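Phosphotransferase (Brucella abortus, PDB 4QPK) relays phosphoryl groups as a homodimeric histidine phosphotransferase, working with the response regulator CtrA in a phosphorelay that controls cell growth, division and survival inside host cells. Local coordinates at residues V181-G186 / A235-F240. Sequence-based numbering, arbitrary orientation.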
loop_
_atom_site.group_PDB
_atom_site.type_symbol
_atom_site.label_atom_id
_atom_site.label_comp_id
_atom_site.label_asym_id
_atom_site.label_seq_id
_atom_site.Cartn_x
_atom_site.Cartn_y
_atom_site.Cartn_z
ATOM N N VAL B 181 -5.227 -10.167 23.772
ATOM C CA VAL B 181 -4.102 -10.894 24.326
ATOM C C VAL B 181 -3.428 -11.706 23.236
ATOM O O VAL B 181 -4.044 -12.581 22.628
ATOM C CB VAL B 181 -4.539 -11.816 25.479
ATOM C CG1 VAL B 181 -3.312 -12.388 26.170
ATOM C CG2 VAL B 181 -5.413 -11.031 26.471
ATOM N N ILE B 182 -2.161 -11.403 22.991
ATOM C CA ILE B 182 -1.381 -12.108 21.985
ATOM C C ILE B 182 -0.239 -12.821 22.692
ATOM O O ILE B 182 0.641 -12.179 23.276
ATOM C CB ILE B 182 -0.834 -11.142 20.907
ATOM C CG1 ILE B 182 -1.949 -10.750 19.935
ATOM C CG2 ILE B 182 0.260 -11.798 20.094
ATOM C CD1 ILE B 182 -2.901 -9.695 20.460
ATOM N N THR B 183 -0.275 -14.148 22.654
ATOM C CA THR B 183 0.704 -14.964 23.362
ATOM C C THR B 183 1.573 -15.750 22.391
ATOM O O THR B 183 1.060 -16.517 21.572
ATOM C CB THR B 183 0.013 -15.950 24.329
ATOM O OG1 THR B 183 -0.876 -15.234 25.192
ATOM C CG2 THR B 183 1.066 -16.670 25.173
ATOM N N VAL B 184 2.884 -15.546 22.466
ATOM C CA VAL B 184 3.798 -16.270 21.593
ATOM C C VAL B 184 4.777 -17.165 22.357
ATOM O O VAL B 184 5.246 -16.832 23.449
ATOM C CB VAL B 184 4.595 -15.312 20.669
ATOM C CG1 VAL B 184 3.647 -14.623 19.687
ATOM C CG2 VAL B 184 5.372 -14.279 21.478
ATOM N N LYS B 185 5.034 -18.320 21.757
ATOM C CA LYS B 185 5.985 -19.316 22.255
ATOM C C LYS B 185 6.788 -19.845 21.095
ATOM O O LYS B 185 6.247 -20.033 20.012
ATOM C CB LYS B 185 5.254 -20.458 22.958
ATOM C CG LYS B 185 4.796 -20.050 24.305
ATOM C CD LYS B 185 3.554 -20.738 24.791
ATOM C CE LYS B 185 3.236 -20.081 26.111
ATOM N NZ LYS B 185 1.899 -20.058 26.644
ATOM N N GLY B 186 8.074 -20.097 21.319
ATOM C CA GLY B 186 8.920 -20.655 20.280
ATOM C C GLY B 186 10.354 -20.788 20.752
ATOM O O GLY B 186 10.711 -20.247 21.799
ATOM N N ALA B 235 10.389 -16.856 30.546
ATOM C CA ALA B 235 11.220 -17.839 29.847
ATOM C C ALA B 235 10.365 -18.771 28.984
ATOM O O ALA B 235 10.866 -19.410 28.055
ATOM C CB ALA B 235 12.053 -18.645 30.844
ATOM N N GLU B 236 9.075 -18.843 29.297
ATOM C CA GLU B 236 8.152 -19.728 28.595
ATOM C C GLU B 236 7.465 -19.059 27.410
ATOM O O GLU B 236 7.234 -19.694 26.386
ATOM C CB GLU B 236 7.065 -20.242 29.542
ATOM C CG GLU B 236 7.533 -21.280 30.537
ATOM C CD GLU B 236 6.375 -22.049 31.127
ATOM O OE1 GLU B 236 5.490 -21.418 31.750
ATOM O OE2 GLU B 236 6.340 -23.281 30.945
ATOM N N ASP B 237 7.111 -17.791 27.575
ATOM C CA ASP B 237 6.362 -17.067 26.546
ATOM C C ASP B 237 6.487 -15.565 26.667
ATOM O O ASP B 237 7.052 -15.046 27.632
ATOM C CB ASP B 237 4.874 -17.449 26.572
ATOM C CG ASP B 237 4.174 -17.187 27.916
ATOM O OD1 ASP B 237 4.657 -16.400 28.752
ATOM O OD2 ASP B 237 3.104 -17.802 28.138
ATOM N N ILE B 238 5.962 -14.875 25.659
ATOM C CA ILE B 238 5.764 -13.438 25.741
ATOM C C ILE B 238 4.295 -13.140 25.481
ATOM O O ILE B 238 3.698 -13.670 24.546
ATOM C CB ILE B 238 6.638 -12.660 24.737
ATOM C CG1 ILE B 238 8.120 -13.025 24.925
ATOM C CG2 ILE B 238 6.392 -11.162 24.902
ATOM C CD1 ILE B 238 9.050 -12.530 23.795
ATOM N N VAL B 239 3.700 -12.327 26.343
ATOM C CA VAL B 239 2.328 -11.898 26.150
ATOM C C VAL B 239 2.286 -10.410 25.825
ATOM O O VAL B 239 2.752 -9.575 26.600
ATOM C CB VAL B 239 1.459 -12.172 27.387
ATOM C CG1 VAL B 239 0.066 -11.624 27.191
ATOM C CG2 VAL B 239 1.416 -13.669 27.677
ATOM N N PHE B 240 1.764 -10.085 24.649
ATOM C CA PHE B 240 1.469 -8.698 24.326
ATOM C C PHE B 240 -0.013 -8.497 24.555
ATOM O O PHE B 240 -0.825 -9.181 23.943
ATOM C CB PHE B 240 1.844 -8.372 22.877
ATOM C CG PHE B 240 3.297 -8.590 22.556
ATOM C CD1 PHE B 240 4.221 -7.572 22.753
ATOM C CD2 PHE B 240 3.735 -9.801 22.050
ATOM C CE1 PHE B 240 5.564 -7.764 22.445
ATOM C CE2 PHE B 240 5.071 -10.003 21.744
ATOM C CZ PHE B 240 5.988 -8.978 21.946
HETATM O O HOH W 1 8.776 -20.383 24.294
#
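Strands 178-185 and 238-242 are antiparallel neighbours in the mixed five-stranded sheet of the C-terminal domain, which resembles the catalytic and ATP-binding domain of histidine kinases but lacks regions required for ATP binding. Two hydrogen-bonded pairs join them. Ile182 N gives to Phe240 O at 2.8 Å and Phe240 N returns to Ile182 O at 2.7 Å; Val184 N reaches Ile238 O with an N-H...O angle of 171°, and Ile238 N answers to Val184 O. Thr183 and Val239 form the non-hydrogen-bonded pair between them, where Val239 CA also approaches Ile182 O at 3.3 Å, a CA-H...O contact.

One face of the sheet is buried, with Ile182 and Phe240 packed on helix 144-160 while Val184 and Ile238 share Leu189. Here Val184 CG1 stands anti to the carbonyl carbon (chi1 -66°), which leaves CG2 between N and C to meet Ile238 CB at 3.9 Å and lie at the edge of the Phe240 ring, near its plane. On the other face, which carries the partly exposed Thr183 and Val239, Val239 spreads its branches: CG1, anti to the backbone N (chi1 176°), touches Val181 CG1 at 3.6 Å, and CG2 lies against Thr183 OG1 and CG2.

Beyond the last pair, Lys185 lies alongside Asp237. The extended lysine passes CG close to Glu236 O and ends with NZ 3.0 Å from Asp237 OD2, a salt bridge whose hydrogen bond is weak; the exact placing of the lysine's end is doubtful. Asp237 OD1 is held by Thr234. A water accepts from Gly186 N and donates to Glu236 O (2.7 Å). Four backbone bonds and a buried apolar face thus give way to a weak ion pair and a water bridge where the strands end.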